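PDB 3PAM: transmembrane protein from Bartonella henselae, which probably forms part of the solute-binding component of an ABC-type oligopeptide transport system, helping to capture peptides outside the cytoplasmic membrane. Local coordinates for residues A25-F30 with N101-A105; M222-I226 with A238-L242. All coordinates share one frame; numbering follows the deposited sequence.

Contact 1: residues A25-F30 with N101-A105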
ATOM      1  N   ALA A  25       2.909   7.561   5.815  1.00 36.01           N
ATOM      2  CA  ALA A  25       2.090   8.422   6.684  1.00 36.38           C
ATOM      3  C   ALA A  25       0.594   8.234   6.448  1.00 35.44           C
ATOM      4  O   ALA A  25      -0.160   8.095   7.405  1.00 36.67           O
ATOM      5  CB  ALA A  25       2.467   9.870   6.493  1.00 35.81           C
ATOM      6  N   LEU A  26       0.161   8.248   5.179  1.00 33.86           N
ATOM      7  CA  LEU A  26      -1.271   8.143   4.887  1.00 33.48           C
ATOM      8  C   LEU A  26      -1.815   6.785   5.302  1.00 33.63           C
ATOM      9  O   LEU A  26      -2.955   6.687   5.771  1.00 34.58           O
ATOM     10  CB  LEU A  26      -1.589   8.402   3.404  1.00 32.71           C
ATOM     11  CG  LEU A  26      -1.358   9.797   2.810  1.00 33.19           C
ATOM     12  CD1 LEU A  26      -2.469  10.187   1.882  1.00 31.96           C
ATOM     13  CD2 LEU A  26      -1.169  10.876   3.834  1.00 32.39           C
ATOM     14  N   SER A  27      -0.995   5.749   5.112  1.00 33.07           N
ATOM     15  CA  SER A  27      -1.293   4.406   5.551  1.00 34.08           C
ATOM     16  C   SER A  27      -1.575   4.360   7.045  1.00 36.39           C
ATOM     17  O   SER A  27      -2.561   3.789   7.476  1.00 37.21           O
ATOM     18  CB  SER A  27      -0.157   3.460   5.203  1.00 34.23           C
ATOM     19  OG  SER A  27      -0.564   2.115   5.408  1.00 37.27           O
ATOM     20  N   ILE A  28      -0.719   4.995   7.832  1.00 37.93           N
ATOM     21  CA  ILE A  28      -0.932   5.076   9.272  1.00 40.81           C
ATOM     22  C   ILE A  28      -2.210   5.850   9.639  1.00 41.50           C
ATOM     23  O   ILE A  28      -2.934   5.464  10.554  1.00 44.24           O
ATOM     24  CB  ILE A  28       0.287   5.706   9.963  1.00 42.29           C
ATOM     25  CG1 ILE A  28       1.532   4.862   9.675  1.00 41.43           C
ATOM     26  CG2 ILE A  28       0.030   5.856  11.459  1.00 45.79           C
ATOM     27  CD1 ILE A  28       2.819   5.466  10.216  1.00 43.56           C
ATOM     28  N   LEU A  29      -2.474   6.935   8.918  1.00 39.45           N
ATOM     29  CA  LEU A  29      -3.626   7.795   9.173  1.00 40.16           C
ATOM     30  C   LEU A  29      -4.968   7.084   9.029  1.00 40.36           C
ATOM     31  O   LEU A  29      -5.991   7.510   9.586  1.00 43.16           O
ATOM     32  CB  LEU A  29      -3.598   9.001   8.227  1.00 38.78           C
ATOM     33  CG  LEU A  29      -2.706  10.174   8.613  1.00 38.38           C
ATOM     34  CD1 LEU A  29      -2.347  11.024   7.416  1.00 37.11           C
ATOM     35  CD2 LEU A  29      -3.461  10.988   9.614  1.00 43.83           C
ATOM     36  N   PHE A  30      -4.979   6.005   8.279  1.00 38.36           N
ATOM     37  CA  PHE A  30      -6.197   5.278   8.102  1.00 38.33           C
ATOM     38  C   PHE A  30      -6.412   4.396   9.311  1.00 40.94           C
ATOM     39  O   PHE A  30      -5.503   3.671   9.734  1.00 40.88           O
ATOM     40  CB  PHE A  30      -6.190   4.476   6.805  1.00 36.46           C
ATOM     41  CG  PHE A  30      -7.345   3.540   6.678  1.00 37.47           C
ATOM     42  CD1 PHE A  30      -8.643   4.031   6.551  1.00 38.58           C
ATOM     43  CD2 PHE A  30      -7.138   2.162   6.713  1.00 37.90           C
ATOM     44  CE1 PHE A  30      -9.725   3.158   6.439  1.00 41.84           C
ATOM     45  CE2 PHE A  30      -8.210   1.267   6.594  1.00 40.56           C
ATOM     46  CZ  PHE A  30      -9.501   1.754   6.454  1.00 42.26           C
ATOM     47  N   ASN A 101      -1.727   8.130  16.707  1.00 63.52           N
ATOM     48  CA  ASN A 101      -1.680   7.651  15.349  1.00 60.85           C
ATOM     49  C   ASN A 101      -1.315   8.830  14.450  1.00 60.01           C
ATOM     50  O   ASN A 101      -0.267   8.825  13.786  1.00 57.50           O
ATOM     51  CB  ASN A 101      -3.052   7.071  14.975  1.00 63.16           C
ATOM     52  CG  ASN A 101      -2.973   5.988  13.903  1.00 61.77           C
ATOM     53  OD1 ASN A 101      -2.128   5.084  13.962  1.00 60.07           O
ATOM     54  ND2 ASN A 101      -3.878   6.062  12.932  1.00 63.35           N
ATOM     55  N   ALA A 102      -2.160   9.861  14.488  1.00 61.73           N
ATOM     56  CA  ALA A 102      -1.984  11.055  13.681  1.00 61.58           C
ATOM     57  C   ALA A 102      -0.609  11.653  13.886  1.00 59.32           C
ATOM     58  O   ALA A 102      -0.035  12.234  12.958  1.00 58.37           O
ATOM     59  CB  ALA A 102      -3.048  12.067  14.008  1.00 65.75           C
ATOM     60  N   GLN A 103      -0.074  11.475  15.093  1.00 44.39           N
ATOM     61  CA  GLN A 103       1.201  12.081  15.466  1.00 45.22           C
ATOM     62  C   GLN A 103       2.396  11.497  14.702  1.00 44.93           C
ATOM     63  O   GLN A 103       3.225  12.237  14.204  1.00 44.67           O
ATOM     64  CB  GLN A 103       1.416  12.057  16.995  1.00 48.97           C
ATOM     65  N   LYS A 104       2.490  10.174  14.629  1.00 46.33           N
ATOM     66  CA  LYS A 104       3.505   9.498  13.794  1.00 46.93           C
ATOM     67  C   LYS A 104       3.457   9.910  12.303  1.00 42.68           C
ATOM     68  O   LYS A 104       4.491  10.130  11.677  1.00 43.20           O
ATOM     69  CB  LYS A 104       3.356   7.967  13.891  1.00 50.72           C
ATOM     70  CG  LYS A 104       2.889   7.439  15.234  1.00 53.89           C
ATOM     71  CD  LYS A 104       2.930   5.918  15.242  1.00 58.76           C
ATOM     72  CE  LYS A 104       1.770   5.342  16.030  1.00 59.47           C
ATOM     73  NZ  LYS A 104       1.335   4.021  15.476  1.00 62.24           N
ATOM     74  N   ALA A 105       2.257   9.987  11.736  1.00 39.20           N
ATOM     75  CA  ALA A 105       2.096  10.395  10.341  1.00 36.52           C
ATOM     76  C   ALA A 105       2.571  11.837  10.114  1.00 35.59           C
ATOM     77  O   ALA A 105       3.286  12.105   9.153  1.00 35.45           O
ATOM     78  CB  ALA A 105       0.660  10.238   9.912  1.00 33.73           C
TER

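Contact 2: residues M222-I226 with A238-L242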
HETATM    1  N   MSE A 222      13.741  -9.362  -7.244  1.00 39.59           N
HETATM    2  CA  MSE A 222      13.050 -10.396  -6.469  1.00 39.85           C
HETATM    3  C   MSE A 222      12.130 -11.247  -7.364  1.00 38.35           C
HETATM    4  O   MSE A 222      12.086 -12.464  -7.226  1.00 37.51           O
HETATM    5  CB  MSE A 222      12.255  -9.801  -5.318  1.00 40.77           C
HETATM    6  CG  MSE A 222      13.092  -9.199  -4.193  1.00 45.92           C
HETATM    7 SE   MSE A 222      14.718 -10.206  -3.797  1.00 53.38          SE
HETATM    8  CE  MSE A 222      16.012  -9.263  -4.926  1.00 51.06           C
ATOM      9  N   ILE A 223      11.428 -10.593  -8.289  1.00 37.61           N
ATOM     10  CA  ILE A 223      10.525 -11.287  -9.190  1.00 37.65           C
ATOM     11  C   ILE A 223      11.313 -12.281 -10.035  1.00 38.24           C
ATOM     12  O   ILE A 223      10.876 -13.414 -10.210  1.00 38.85           O
ATOM     13  CB  ILE A 223       9.716 -10.323 -10.084  1.00 37.69           C
ATOM     14  CG1 ILE A 223       8.768  -9.472  -9.240  1.00 37.88           C
ATOM     15  CG2 ILE A 223       8.867 -11.113 -11.098  1.00 39.20           C
ATOM     16  CD1 ILE A 223       8.215  -8.275  -9.981  1.00 36.82           C
ATOM     17  N   THR A 224      12.472 -11.851 -10.528  1.00 38.63           N
ATOM     18  CA  THR A 224      13.367 -12.705 -11.286  1.00 39.91           C
ATOM     19  C   THR A 224      13.858 -13.866 -10.447  1.00 40.21           C
ATOM     20  O   THR A 224      14.023 -14.977 -10.968  1.00 41.51           O
ATOM     21  CB  THR A 224      14.570 -11.917 -11.861  1.00 42.16           C
ATOM     22  OG1 THR A 224      14.117 -11.069 -12.924  1.00 42.85           O
ATOM     23  CG2 THR A 224      15.655 -12.868 -12.433  1.00 43.45           C
ATOM     24  N   ALA A 225      14.081 -13.617  -9.157  1.00 39.69           N
ATOM     25  CA  ALA A 225      14.538 -14.657  -8.230  1.00 40.32           C
ATOM     26  C   ALA A 225      13.458 -15.716  -7.956  1.00 39.25           C
ATOM     27  O   ALA A 225      13.756 -16.908  -7.867  1.00 40.52           O
ATOM     28  CB  ALA A 225      15.063 -14.039  -6.917  1.00 40.65           C
ATOM     29  N   ILE A 226      12.215 -15.269  -7.823  1.00 38.17           N
ATOM     30  CA  ILE A 226      11.059 -16.144  -7.635  1.00 37.86           C
ATOM     31  C   ILE A 226      10.910 -17.089  -8.832  1.00 38.60           C
ATOM     32  O   ILE A 226      10.808 -18.296  -8.665  1.00 38.71           O
ATOM     33  CB  ILE A 226       9.770 -15.315  -7.439  1.00 37.71           C
ATOM     34  CG1 ILE A 226       9.819 -14.540  -6.114  1.00 37.91           C
ATOM     35  CG2 ILE A 226       8.537 -16.203  -7.466  1.00 38.55           C
ATOM     36  CD1 ILE A 226       8.951 -13.276  -6.082  1.00 33.44           C
ATOM     37  N   ALA A 238      12.702 -15.771  -1.921  1.00 43.59           N
ATOM     38  CA  ALA A 238      12.412 -14.759  -2.933  1.00 42.34           C
ATOM     39  C   ALA A 238      11.050 -14.068  -2.734  1.00 41.21           C
ATOM     40  O   ALA A 238      10.953 -12.834  -2.829  1.00 40.96           O
ATOM     41  CB  ALA A 238      12.526 -15.338  -4.300  1.00 41.76           C
ATOM     42  N   VAL A 239      10.007 -14.847  -2.450  1.00 40.59           N
ATOM     43  CA  VAL A 239       8.686 -14.276  -2.206  1.00 39.60           C
ATOM     44  C   VAL A 239       8.680 -13.472  -0.913  1.00 40.38           C
ATOM     45  O   VAL A 239       8.138 -12.366  -0.858  1.00 38.91           O
ATOM     46  CB  VAL A 239       7.586 -15.346  -2.139  1.00 39.33           C
ATOM     47  CG1 VAL A 239       6.251 -14.707  -1.807  1.00 37.98           C
ATOM     48  CG2 VAL A 239       7.479 -16.059  -3.469  1.00 39.28           C
ATOM     49  N   ARG A 240       9.288 -14.037   0.126  1.00 42.13           N
ATOM     50  CA  ARG A 240       9.390 -13.350   1.408  1.00 42.99           C
ATOM     51  C   ARG A 240      10.145 -12.035   1.262  1.00 43.14           C
ATOM     52  O   ARG A 240       9.727 -11.006   1.807  1.00 42.75           O
ATOM     53  CB  ARG A 240      10.001 -14.261   2.480  1.00 44.58           C
ATOM     54  CG  ARG A 240       8.979 -14.640   3.557  1.00 46.59           C
ATOM     55  CD  ARG A 240       8.850 -16.139   3.808  1.00 48.59           C
ATOM     56  NE  ARG A 240       9.840 -16.636   4.763  1.00 50.15           N
ATOM     57  CZ  ARG A 240       9.664 -17.684   5.569  1.00 50.78           C
ATOM     58  NH1 ARG A 240       8.528 -18.374   5.572  1.00 50.49           N
ATOM     59  NH2 ARG A 240      10.632 -18.039   6.394  1.00 51.71           N
ATOM     60  N   ALA A 241      11.226 -12.041   0.492  1.00 43.73           N
ATOM     61  CA  ALA A 241      11.961 -10.804   0.279  1.00 44.05           C
ATOM     62  C   ALA A 241      11.096  -9.777  -0.465  1.00 43.10           C
ATOM     63  O   ALA A 241      11.061  -8.604  -0.089  1.00 43.18           O
ATOM     64  CB  ALA A 241      13.256 -11.059  -0.429  1.00 44.73           C
ATOM     65  N   LEU A 242      10.366 -10.224  -1.488  1.00 42.27           N
ATOM     66  CA  LEU A 242       9.443  -9.332  -2.181  1.00 40.99           C
ATOM     67  C   LEU A 242       8.404  -8.710  -1.242  1.00 40.39           C
ATOM     68  O   LEU A 242       8.199  -7.501  -1.260  1.00 40.44           O
ATOM     69  CB  LEU A 242       8.769 -10.043  -3.354  1.00 40.20           C
ATOM     70  CG  LEU A 242       7.742  -9.229  -4.154  1.00 40.22           C
ATOM     71  CD1 LEU A 242       8.343  -7.901  -4.658  1.00 40.22           C
ATOM     72  CD2 LEU A 242       7.145 -10.042  -5.314  1.00 37.72           C
TER

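Contact 1: residues A25-F30 with N101-A105
Residues 25-29 and 101-105 are short pieces of two almost exactly antiparallel helices, their axes 8.4 Å apart and their directions 174° apart; CA to CA, A25 is nearest A105 and L29 nearest A102. The backbones come so near because alanines sit where they meet: the CA atoms of A25 and A105 are only 4.2 Å apart. A105 CB points at the other helix, 3.4 Å from A25 O and 3.6 Å from L29 CG. L29 starts out away from the partner, but its branched end swings back, and CG and, less closely, both methyls lie against A105 CB. N101 supplies the polar contact. Its CG stands anti to the backbone N (chi1 -153°), which carries the amide across to the C-terminal end of helix 20-29. There ND2 gives a short but strongly bent, weak hydrogen bond to I28 O (2.6 Å, N-H...O angle 125°). An asparagine suits this place, since main-chain carbonyls in the last turn of a helix lack the usual amide partners. I28 points at the second helix and lays its CG2 methyl 3.4 Å from N101 OD1 and close to N101 O, its bulk filling the seam beside N101. L29 and A102 both pack on L154, and A25 and I28 on L108. L26 and L29 touch L151 of helix 138-152, while S27 and F30 lean on I253 of strand 252-257.

Contact 2: residues M222-I226 with A238-L242
Helices 217-228 and 232-249 form an antiparallel helical hairpin, and residues 222-226 and 238-242 face each other within it, their axes 8.6 Å apart at closest and their directions 159° apart. The nearest backbones are those of I226 and A238, whose CA atoms are 5.1 Å apart. A238 permits this approach: its methyl points at the first helix, where CB lies 3.4 Å from I226 CG1 and 3.9 Å from A225 CB. Alanine on both sides keeps this end of the interface thin. I226 is the larger partner. Its CG1 stands anti to the carbonyl carbon (chi1 -67°), and the extended arm reaches over A238 toward the next turn. On the way CG1 passes 3.8 Å from V239 CG2, the two side chains crossing at about a right angle; at the end of the arm CD1 lies 3.8 Å from L242 CD2, again crosswise. An isoleucine suits this position because its long branch can reach both V239 and L242. One turn earlier, selenomethionine M222 begins by pointing at the second helix and packs its CB 4.0 Å from L242 CB. The chain then bends at chi2 (-38°) and chi3, turning its end away from the interface, yet SE still rests 3.8 Å from A241 CB, a short residue that lets the flexible chain lie close. The side chains that meet are all apolar, and the contact rests on van der Waals packing. Helix 65-71 packs against one flank, with L70 touching M222 and A225. I223 and L242 meet helix 193-198 at Q194. V239 touches the loop residues W51, L56 and P190.

How the contacts relate
From the N terminus, the chain runs through strand 5-10 into helix 20-29, and contact 1 closes a long loop when helix 99-111 returns to it across 70 intervening residues. The chain then adds strands 130-135, 157-162 and 179-184 of the mixed sheet before reaching contact 2, which closes a short loop of 11 residues between neighbouring helices. The two contacts follow in series, neither nested nor crossed. The centres of contact 1 and contact 2 are about 29 Å apart, on opposite sides of the chain's centre, and the contacts do not touch. Strand 252-257 comes after contact 2 on helix 232-249 and brings the chain back to the sheet, against helix 20-29 of contact 1.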